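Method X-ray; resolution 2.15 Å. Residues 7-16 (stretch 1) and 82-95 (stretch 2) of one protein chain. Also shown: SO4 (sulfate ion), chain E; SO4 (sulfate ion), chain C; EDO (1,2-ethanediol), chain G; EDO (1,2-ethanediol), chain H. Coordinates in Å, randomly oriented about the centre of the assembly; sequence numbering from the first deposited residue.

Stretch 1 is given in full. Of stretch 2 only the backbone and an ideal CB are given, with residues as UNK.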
ATOM      1  N   GLN A   7     -15.892 -23.081  -8.254  1.00 34.54           N
ATOM      2  CA  GLN A   7     -16.189 -21.712  -8.827  1.00 34.10           C
ATOM      3  C   GLN A   7     -14.947 -20.836  -8.777  1.00 32.06           C
ATOM      4  O   GLN A   7     -14.198 -20.918  -7.801  1.00 32.60           O
ATOM      5  CB  GLN A   7     -17.321 -21.031  -8.050  1.00 35.11           C
ATOM      6  CG  GLN A   7     -18.683 -21.176  -8.674  1.00 37.68           C
ATOM      7  CD  GLN A   7     -19.007 -20.069  -9.686  1.00 42.48           C
ATOM      8  OE1 GLN A   7     -19.723 -20.310 -10.674  1.00 46.10           O
ATOM      9  NE2 GLN A   7     -18.516 -18.851  -9.433  1.00 42.94           N
ATOM     10  N   PRO A   8     -14.730 -19.984  -9.814  1.00 29.87           N
ATOM     11  CA  PRO A   8     -13.496 -19.219  -9.846  1.00 27.97           C
ATOM     12  C   PRO A   8     -13.442 -18.138  -8.756  1.00 26.08           C
ATOM     13  O   PRO A   8     -14.457 -17.510  -8.426  1.00 25.75           O
ATOM     14  CB  PRO A   8     -13.476 -18.597 -11.249  1.00 28.05           C
ATOM     15  CG  PRO A   8     -14.937 -18.584 -11.686  1.00 29.34           C
ATOM     16  CD  PRO A   8     -15.617 -19.694 -10.965  1.00 29.99           C
ATOM     17  N   ILE A   9     -12.258 -17.952  -8.188  1.00 22.65           N
ATOM     18  CA  ILE A   9     -12.020 -16.812  -7.314  1.00 20.60           C
ATOM     19  C   ILE A   9     -11.771 -15.599  -8.212  1.00 18.74           C
ATOM     20  O   ILE A   9     -11.179 -15.719  -9.264  1.00 17.92           O
ATOM     21  CB  ILE A   9     -10.836 -17.076  -6.360  1.00 20.88           C
ATOM     22  CG1 ILE A   9     -11.165 -18.279  -5.477  1.00 22.07           C
ATOM     23  CG2 ILE A   9     -10.572 -15.876  -5.487  1.00 18.37           C
ATOM     24  CD1 ILE A   9      -9.897 -18.948  -4.913  1.00 28.72           C
ATOM     25  N   LYS A  10     -12.266 -14.441  -7.805  1.00 17.50           N
ATOM     26  CA  LYS A  10     -12.292 -13.248  -8.640  1.00 15.58           C
ATOM     27  C   LYS A  10     -11.584 -12.155  -7.848  1.00 16.25           C
ATOM     28  O   LYS A  10     -12.020 -11.824  -6.721  1.00 15.28           O
ATOM     29  CB  LYS A  10     -13.755 -12.861  -8.905  1.00 15.80           C
ATOM     30  CG  LYS A  10     -14.533 -13.913  -9.728  1.00 14.77           C
ATOM     31  CD  LYS A  10     -15.991 -13.469  -9.854  1.00 16.80           C
ATOM     32  CE  LYS A  10     -16.891 -14.584 -10.379  1.00 20.19           C
ATOM     33  NZ  LYS A  10     -18.256 -14.052 -10.842  1.00 24.15           N
ATOM     34  N   ILE A  11     -10.490 -11.617  -8.417  1.00 15.09           N
ATOM     35  CA  ILE A  11      -9.754 -10.512  -7.842  1.00 16.19           C
ATOM     36  C   ILE A  11      -9.742  -9.323  -8.794  1.00 16.56           C
ATOM     37  O   ILE A  11      -9.463  -9.486  -9.982  1.00 17.71           O
ATOM     38  CB  ILE A  11      -8.240 -10.916  -7.593  1.00 16.90           C
ATOM     39  CG1 ILE A  11      -8.150 -12.156  -6.714  1.00 19.23           C
ATOM     40  CG2 ILE A  11      -7.441  -9.774  -6.937  1.00 16.34           C
ATOM     41  CD1 ILE A  11      -6.831 -12.227  -5.928  1.00 25.75           C
ATOM     42  N   ALA A  12     -10.009  -8.125  -8.287  1.00 16.24           N
ATOM     43  CA  ALA A  12      -9.853  -6.914  -9.075  1.00 14.79           C
ATOM     44  C   ALA A  12      -8.715  -6.039  -8.542  1.00 17.04           C
ATOM     45  O   ALA A  12      -8.487  -5.962  -7.325  1.00 15.34           O
ATOM     46  CB  ALA A  12     -11.115  -6.161  -9.079  1.00 14.14           C
ATOM     47  N   VAL A  13      -8.017  -5.371  -9.459  1.00 17.38           N
ATOM     48  CA  VAL A  13      -6.996  -4.422  -9.084  1.00 18.55           C
ATOM     49  C   VAL A  13      -7.453  -3.054  -9.529  1.00 18.08           C
ATOM     50  O   VAL A  13      -7.578  -2.819 -10.714  1.00 17.43           O
ATOM     51  CB  VAL A  13      -5.585  -4.786  -9.654  1.00 19.03           C
ATOM     52  CG1 VAL A  13      -4.518  -3.892  -9.031  1.00 17.68           C
ATOM     53  CG2 VAL A  13      -5.253  -6.198  -9.297  1.00 19.94           C
ATOM     54  N   PHE A  14      -7.651  -2.155  -8.558  1.00 17.97           N
ATOM     55  CA  PHE A  14      -8.112  -0.805  -8.811  1.00 18.97           C
ATOM     56  C   PHE A  14      -6.917   0.150  -8.725  1.00 19.63           C
ATOM     57  O   PHE A  14      -6.441   0.466  -7.641  1.00 19.46           O
ATOM     58  CB  PHE A  14      -9.192  -0.432  -7.768  1.00 18.62           C
ATOM     59  CG  PHE A  14      -9.868   0.903  -8.032  1.00 19.05           C
ATOM     60  CD1 PHE A  14     -10.767   1.044  -9.080  1.00 16.70           C
ATOM     61  CD2 PHE A  14      -9.614   2.000  -7.219  1.00 18.49           C
ATOM     62  CE1 PHE A  14     -11.407   2.233  -9.325  1.00 17.51           C
ATOM     63  CE2 PHE A  14     -10.230   3.222  -7.467  1.00 18.47           C
ATOM     64  CZ  PHE A  14     -11.142   3.334  -8.527  1.00 19.67           C
ATOM     65  N   GLY A  15      -6.445   0.604  -9.884  1.00 20.75           N
ATOM     66  CA  GLY A  15      -5.286   1.488 -10.009  1.00 18.85           C
ATOM     67  C   GLY A  15      -4.168   0.581 -10.461  1.00 18.68           C
ATOM     68  O   GLY A  15      -3.841  -0.369  -9.761  1.00 20.01           O
ATOM     69  N   LEU A  16      -3.639   0.791 -11.655  1.00 18.33           N
ATOM     70  CA  LEU A  16      -2.536  -0.046 -12.158  1.00 18.74           C
ATOM     71  C   LEU A  16      -1.198   0.705 -12.255  1.00 17.97           C
ATOM     72  O   LEU A  16      -0.562   0.679 -13.298  1.00 17.95           O
ATOM     73  CB  LEU A  16      -2.829  -0.664 -13.545  1.00 18.31           C
ATOM     74  CG  LEU A  16      -3.494  -1.997 -13.836  1.00 18.44           C
ATOM     75  CD1 LEU A  16      -3.249  -2.357 -15.305  1.00 17.37           C
ATOM     76  CD2 LEU A  16      -3.199  -3.201 -12.925  1.00 13.71           C
ATOM     77  N   UNK A  82     -18.128  -6.190 -12.307  1.00 15.94           N
ATOM     78  CA  UNK A  82     -19.119  -6.878 -11.455  1.00 15.56           C
ATOM     79  C   UNK A  82     -18.482  -7.277 -10.137  1.00 16.69           C
ATOM     80  O   UNK A  82     -17.321  -6.911  -9.850  1.00 16.27           O
ATOM     81  CB  UNK A  82     -19.687  -8.112 -12.159  1.00 15.56           C
ATOM     82  N   UNK A  83     -19.249  -7.928  -9.277  1.00 16.48           N
ATOM     83  CA  UNK A  83     -18.746  -8.194  -7.932  1.00 17.46           C
ATOM     84  C   UNK A  83     -17.579  -9.195  -7.974  1.00 17.10           C
ATOM     85  O   UNK A  83     -17.527 -10.061  -8.864  1.00 18.10           O
ATOM     86  CB  UNK A  83     -19.871  -8.726  -7.042  1.00 17.46           C
ATOM     87  N   UNK A  84     -16.651  -9.078  -7.027  1.00 16.15           N
ATOM     88  CA  UNK A  84     -15.464  -9.945  -6.976  1.00 14.64           C
ATOM     89  C   UNK A  84     -15.223 -10.422  -5.534  1.00 15.08           C
ATOM     90  O   UNK A  84     -15.907  -9.988  -4.582  1.00 14.38           O
ATOM     91  CB  UNK A  84     -14.234  -9.206  -7.506  1.00 14.64           C
ATOM     92  N   UNK A  85     -14.243 -11.298  -5.353  1.00 13.43           N
ATOM     93  CA  UNK A  85     -13.901 -11.735  -3.995  1.00 14.75           C
ATOM     94  C   UNK A  85     -12.933 -10.783  -3.238  1.00 14.77           C
ATOM     95  O   UNK A  85     -13.061 -10.627  -2.029  1.00 14.54           O
ATOM     96  CB  UNK A  85     -13.277 -13.130  -4.070  1.00 14.75           C
ATOM     97  N   UNK A  86     -12.000 -10.188  -3.978  1.00 14.38           N
ATOM     98  CA  UNK A  86     -10.929  -9.330  -3.430  1.00 15.68           C
ATOM     99  C   UNK A  86     -10.762  -8.153  -4.344  1.00 15.11           C
ATOM    100  O   UNK A  86     -10.716  -8.312  -5.544  1.00 15.00           O
ATOM    101  CB  UNK A  86      -9.607 -10.086  -3.279  1.00 15.68           C
ATOM    102  N   UNK A  87     -10.783  -6.971  -3.751  1.00 15.18           N
ATOM    103  CA  UNK A  87     -10.346  -5.783  -4.413  1.00 14.71           C
ATOM    104  C   UNK A  87      -9.037  -5.326  -3.768  1.00 16.62           C
ATOM    105  O   UNK A  87      -8.968  -5.048  -2.557  1.00 16.99           O
ATOM    106  CB  UNK A  87     -11.420  -4.695  -4.348  1.00 14.71           C
ATOM    107  N   UNK A  88      -8.005  -5.230  -4.607  1.00 15.66           N
ATOM    108  CA  UNK A  88      -6.722  -4.604  -4.231  1.00 17.78           C
ATOM    109  C   UNK A  88      -6.820  -3.137  -4.657  1.00 16.89           C
ATOM    110  O   UNK A  88      -6.962  -2.833  -5.859  1.00 16.78           O
ATOM    111  CB  UNK A  88      -5.527  -5.301  -4.885  1.00 17.78           C
ATOM    112  N   UNK A  89      -6.837  -2.254  -3.670  1.00 16.51           N
ATOM    113  CA  UNK A  89      -7.127  -0.846  -3.887  1.00 16.75           C
ATOM    114  C   UNK A  89      -5.760  -0.166  -3.920  1.00 17.67           C
ATOM    115  O   UNK A  89      -5.077  -0.101  -2.921  1.00 18.33           O
ATOM    116  CB  UNK A  89      -8.044  -0.264  -2.809  1.00 16.75           C
ATOM    117  N   UNK A  90      -5.371   0.315  -5.096  1.00 19.56           N
ATOM    118  CA  UNK A  90      -4.011   0.745  -5.401  1.00 20.59           C
ATOM    119  C   UNK A  90      -3.965   2.087  -6.119  1.00 22.38           C
ATOM    120  O   UNK A  90      -3.030   2.372  -6.855  1.00 22.63           O
ATOM    121  CB  UNK A  90      -3.310  -0.315  -6.253  1.00 20.59           C
ATOM    122  N   UNK A  91      -4.958   2.933  -5.911  1.00 24.52           N
ATOM    123  CA  UNK A  91      -4.899   4.248  -6.559  1.00 28.06           C
ATOM    124  C   UNK A  91      -4.503   5.312  -5.531  1.00 29.12           C
ATOM    125  O   UNK A  91      -4.921   5.254  -4.387  1.00 29.56           O
ATOM    126  CB  UNK A  91      -6.242   4.598  -7.203  1.00 28.06           C
ATOM    127  N   UNK A  92      -3.696   6.276  -5.916  1.00 32.42           N
ATOM    128  CA  UNK A  92      -3.511   7.448  -5.047  1.00 35.50           C
ATOM    129  C   UNK A  92      -4.362   8.628  -5.505  1.00 35.90           C
ATOM    130  O   UNK A  92      -4.280   9.725  -4.927  1.00 35.86           O
ATOM    131  CB  UNK A  92      -2.037   7.857  -5.014  1.00 35.50           C
ATOM    132  N   UNK A  93      -5.182   8.384  -6.530  1.00 36.89           N
ATOM    133  CA  UNK A  93      -5.804   9.465  -7.311  1.00 38.82           C
ATOM    134  C   UNK A  93      -7.097  10.021  -6.696  1.00 38.75           C
ATOM    135  O   UNK A  93      -7.369  11.213  -6.830  1.00 39.72           O
ATOM    136  CB  UNK A  93      -6.104   8.959  -8.723  1.00 38.82           C
ATOM    137  N   UNK A  94      -7.887   9.200  -6.007  1.00 37.96           N
ATOM    138  CA  UNK A  94      -9.154   9.737  -5.449  1.00 36.90           C
ATOM    139  C   UNK A  94      -9.113  10.032  -3.933  1.00 34.67           C
ATOM    140  O   UNK A  94      -8.457   9.304  -3.171  1.00 35.53           O
ATOM    141  CB  UNK A  94     -10.283   8.742  -5.723  1.00 36.90           C
ATOM    142  N   UNK A  95      -9.830  11.068  -3.492  1.00 31.68           N
ATOM    143  CA  UNK A  95     -10.269  11.156  -2.094  1.00 27.90           C
ATOM    144  C   UNK A  95     -11.012   9.858  -1.725  1.00 26.22           C
ATOM    145  O   UNK A  95     -11.395   9.095  -2.626  1.00 25.26           O
ATOM    146  CB  UNK A  95     -11.163  12.378  -1.877  1.00 27.90           C
TER
HETATM  147  S   SO4 E 318      -2.393   4.890  -9.885  0.85 58.39           S
HETATM  148  O1  SO4 E 318      -1.935   5.003 -11.262  0.85 57.94           O
HETATM  149  O2  SO4 E 318      -1.341   5.335  -8.957  0.85 57.24           O
HETATM  150  O3  SO4 E 318      -3.621   5.680  -9.777  0.85 58.23           O
HETATM  151  O4  SO4 E 318      -2.707   3.504  -9.562  0.85 57.86           O
HETATM  152  S   SO4 C 316      -4.184   3.763 -14.028  1.00 28.59           S
HETATM  153  O1  SO4 C 316      -3.880   2.367 -13.784  1.00 31.71           O
HETATM  154  O2  SO4 C 316      -2.950   4.499 -13.741  1.00 32.11           O
HETATM  155  O3  SO4 C 316      -4.564   4.001 -15.417  1.00 26.19           O
HETATM  156  O4  SO4 C 316      -5.254   4.151 -13.085  1.00 31.58           O
HETATM  157  C1  EDO G 320      -0.068   1.658  -7.246  1.00 15.83           C
HETATM  158  O1  EDO G 320      -0.880   1.155  -8.308  1.00  5.65           O
HETATM  159  C2  EDO G 320       0.910   2.728  -7.733  1.00 13.90           C
HETATM  160  O2  EDO G 320       2.107   2.580  -6.981  1.00 18.20           O
HETATM  161  C1  EDO H 321     -23.026 -11.079  -3.743  1.00 27.59           C
HETATM  162  O1  EDO H 321     -23.381  -9.673  -3.793  1.00 26.26           O
HETATM  163  C2  EDO H 321     -22.078 -11.571  -4.837  1.00 25.53           C
HETATM  164  O2  EDO H 321     -22.634 -11.284  -6.121  1.00 27.83           O

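Position 82 has a positive phi of 82°, which by itself favours a residue without a CB, and stretch 1 offers nothing nearby. It is Gly-82. At 83 the CB points away from stretch 1 into open space, where polar or small residues would do. Thr-83 fills it; its backbone O and Lys-10 NZ share a water.

Position 84 points toward stretch 1, its ideal CB 3.5 Å from Lys-10 O, with the methyl of Ala-12 close by. A compact apolar residue, beta-branched for preference in so extended a backbone, suits it. Val-84 brings CG2 to 4.1 Å from Ala-12 CB.

At 85 the chain turns a corner, and the ideal CB sits only 3.2 Å from Lys-10 O. Lys-10 N, a backbone donor, lies 4.1 Å from the ideal CB of 85, within reach of a short acceptor such as Asp or Asn. Asp-85 accepts a hydrogen bond from Lys-10 N at OD2 (2.9 Å), and a water bridges OD2 to Pro-8 O. Its own N donates to Lys-10 O (2.7 Å), an acceptor also used by the N of 86 (3.2 Å).

From 86 to 89 the backbone runs parallel to strand 9-14, and side chains alternate between the sheet's two faces. Position 86 lies on the face of Ile-11, with its ideal CB 4.3 Å from Ile-11 CG2; a large apolar or aromatic residue could cover the isoleucines. Tyr-86 turns its ring edge to both, CD1 lying 4.0 Å from Ile-11 CG1 and CE1 3.8 Å from Ile-9 CG2, while its OH is hydrogen-bonded elsewhere in the structure. Its backbone O accepts from Ala-12 N (2.8 Å).

Position 87 shares the other face with Ala-12, whose small side chain leaves room; branched aliphatics fit the extended backbone. Ile-87 reaches Phe-14 CB with CG2 (4.4 Å).

Position 88 returns to the face of Ile-11 and Val-13, its ideal CB 4.5 Å from Val-13 CG1, so Leu, Ile, Val or Met would suit. Leu-88 sets CD2 4.3 Å from Val-13 CG2; its N donates to Ala-12 O and its O accepts from Phe-14 N, both at 2.9 Å.

At 89, beside Phe-14, apolar or aromatic groups are welcome. Phe-89 lies nearly parallel to the Phe-14 ring (21°) but slid apart, with CE1 3.5 Å from Phe-14 CD2.

The CB of 90 points sideways, 3.5 Å from Phe-14 O and from Gly-15 O, so a modest, largely apolar side chain can pack beside Val-13, though others are possible. Cys-90 places SG 4.2 Å from Val-13 CG1, and its N donates to Phe-14 O (2.8 Å).

Position 91 points sideways, near the Phe-14 ring; a small residue with a methyl fits. Thr-91 sets CG2 3.5 Å from Phe-14 CE2, and OG1 accepts from the N of 93.

Positions 92 and 93 are out of reach, and polar residues suit: Lys-92 and Asp-93. Position 94 points toward stretch 1 from a distance, so a long side chain is needed. Tyr-94 meets Phe-14 rim to rim, Tyr-94 CE2 lying 3.3 Å from Phe-14 CZ. Position 95 precedes a helix, where Asp, Ser, Thr or Asn can cap; Asp-95 does.

Stretch 2 (82-95) GTVDYILFCTKDYD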
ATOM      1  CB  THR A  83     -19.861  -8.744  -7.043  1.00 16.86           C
ATOM      2  OG1 THR A  83     -20.245  -9.982  -7.610  1.00 18.55           O
ATOM      3  CG2 THR A  83     -21.101  -7.786  -7.009  1.00 14.85           C
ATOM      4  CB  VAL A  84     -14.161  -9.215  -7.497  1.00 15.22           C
ATOM      5  CG1 VAL A  84     -14.307  -8.771  -8.974  1.00 14.80           C
ATOM      6  CG2 VAL A  84     -13.872  -8.004  -6.666  1.00 12.92           C
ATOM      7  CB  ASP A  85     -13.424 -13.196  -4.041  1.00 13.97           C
ATOM      8  CG  ASP A  85     -14.492 -14.097  -4.627  1.00 15.46           C
ATOM      9  OD1 ASP A  85     -15.546 -14.182  -4.016  1.00 14.82           O
ATOM     10  OD2 ASP A  85     -14.331 -14.658  -5.720  1.00 18.22           O
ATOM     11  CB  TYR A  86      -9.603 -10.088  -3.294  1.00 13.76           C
ATOM     12  CG  TYR A  86      -9.745 -11.386  -2.501  1.00 14.07           C
ATOM     13  CD1 TYR A  86      -9.814 -12.645  -3.151  1.00 15.43           C
ATOM     14  CD2 TYR A  86      -9.829 -11.362  -1.099  1.00 12.86           C
ATOM     15  CE1 TYR A  86      -9.944 -13.849  -2.395  1.00 16.26           C
ATOM     16  CE2 TYR A  86      -9.982 -12.580  -0.337  1.00 12.37           C
ATOM     17  CZ  TYR A  86     -10.020 -13.787  -0.990  1.00 13.71           C
ATOM     18  OH  TYR A  86     -10.127 -14.922  -0.217  1.00 14.82           O
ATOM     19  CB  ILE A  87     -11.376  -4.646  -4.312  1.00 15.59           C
ATOM     20  CG1 ILE A  87     -12.692  -5.066  -4.977  1.00 13.39           C
ATOM     21  CG2 ILE A  87     -10.792  -3.321  -4.918  1.00 13.07           C
ATOM     22  CD1 ILE A  87     -13.902  -4.153  -4.612  1.00 14.28           C
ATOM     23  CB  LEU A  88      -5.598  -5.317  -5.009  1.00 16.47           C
ATOM     24  CG  LEU A  88      -4.835  -6.457  -4.357  1.00 17.72           C
ATOM     25  CD1 LEU A  88      -5.641  -7.392  -3.525  1.00 18.45           C
ATOM     26  CD2 LEU A  88      -3.891  -7.190  -5.379  1.00 19.66           C
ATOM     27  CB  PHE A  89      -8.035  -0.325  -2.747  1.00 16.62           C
ATOM     28  CG  PHE A  89      -8.520   1.094  -2.939  1.00 16.08           C
ATOM     29  CD1 PHE A  89      -9.680   1.353  -3.673  1.00 14.95           C
ATOM     30  CD2 PHE A  89      -7.809   2.170  -2.386  1.00 21.49           C
ATOM     31  CE1 PHE A  89     -10.144   2.660  -3.855  1.00 16.11           C
ATOM     32  CE2 PHE A  89      -8.253   3.519  -2.570  1.00 22.68           C
ATOM     33  CZ  PHE A  89      -9.440   3.746  -3.295  1.00 20.23           C
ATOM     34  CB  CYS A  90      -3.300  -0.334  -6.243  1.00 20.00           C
ATOM     35  SG  CYS A  90      -3.303  -1.983  -5.443  1.00 19.79           S
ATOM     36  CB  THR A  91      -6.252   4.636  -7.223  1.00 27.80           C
ATOM     37  OG1 THR A  91      -6.127   5.961  -7.752  1.00 31.93           O
ATOM     38  CG2 THR A  91      -7.339   4.679  -6.213  1.00 26.90           C
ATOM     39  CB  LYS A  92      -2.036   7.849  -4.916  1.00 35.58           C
ATOM     40  CG  LYS A  92      -1.286   8.189  -6.219  1.00 39.68           C
ATOM     41  CD  LYS A  92       0.042   8.984  -5.954  1.00 38.36           C
ATOM     42  CE  LYS A  92       1.239   8.082  -5.516  1.00 44.49           C
ATOM     43  NZ  LYS A  92       2.226   7.649  -6.612  1.00 43.57           N
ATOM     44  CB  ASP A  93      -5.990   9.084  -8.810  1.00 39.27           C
ATOM     45  CG  ASP A  93      -4.639   8.983  -9.576  1.00 42.13           C
ATOM     46  OD1 ASP A  93      -4.542   8.204 -10.565  1.00 45.23           O
ATOM     47  OD2 ASP A  93      -3.673   9.680  -9.186  1.00 43.19           O
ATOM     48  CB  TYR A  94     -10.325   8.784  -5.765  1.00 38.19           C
ATOM     49  CG  TYR A  94     -10.375   8.288  -7.200  1.00 40.38           C
ATOM     50  CD1 TYR A  94     -10.659   9.169  -8.260  1.00 43.81           C
ATOM     51  CD2 TYR A  94     -10.144   6.942  -7.503  1.00 41.77           C
ATOM     52  CE1 TYR A  94     -10.727   8.719  -9.594  1.00 43.87           C
ATOM     53  CE2 TYR A  94     -10.187   6.478  -8.832  1.00 43.92           C
ATOM     54  CZ  TYR A  94     -10.490   7.369  -9.871  1.00 43.59           C
ATOM     55  OH  TYR A  94     -10.543   6.921 -11.175  1.00 42.18           O
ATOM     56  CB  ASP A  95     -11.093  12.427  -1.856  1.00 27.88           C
ATOM     57  CG  ASP A  95     -12.521  12.362  -2.423  1.00 27.10           C
ATOM     58  OD1 ASP A  95     -13.260  11.406  -2.172  1.00 21.86           O
ATOM     59  OD2 ASP A  95     -12.934  13.327  -3.076  1.00 29.25           O
TER
HETATM   60  O   HOH W   1     -16.048 -16.377  -6.587  1.00 14.33           O
HETATM   61  O   HOH W   2     -19.426 -12.079  -9.285  1.00 21.63           O
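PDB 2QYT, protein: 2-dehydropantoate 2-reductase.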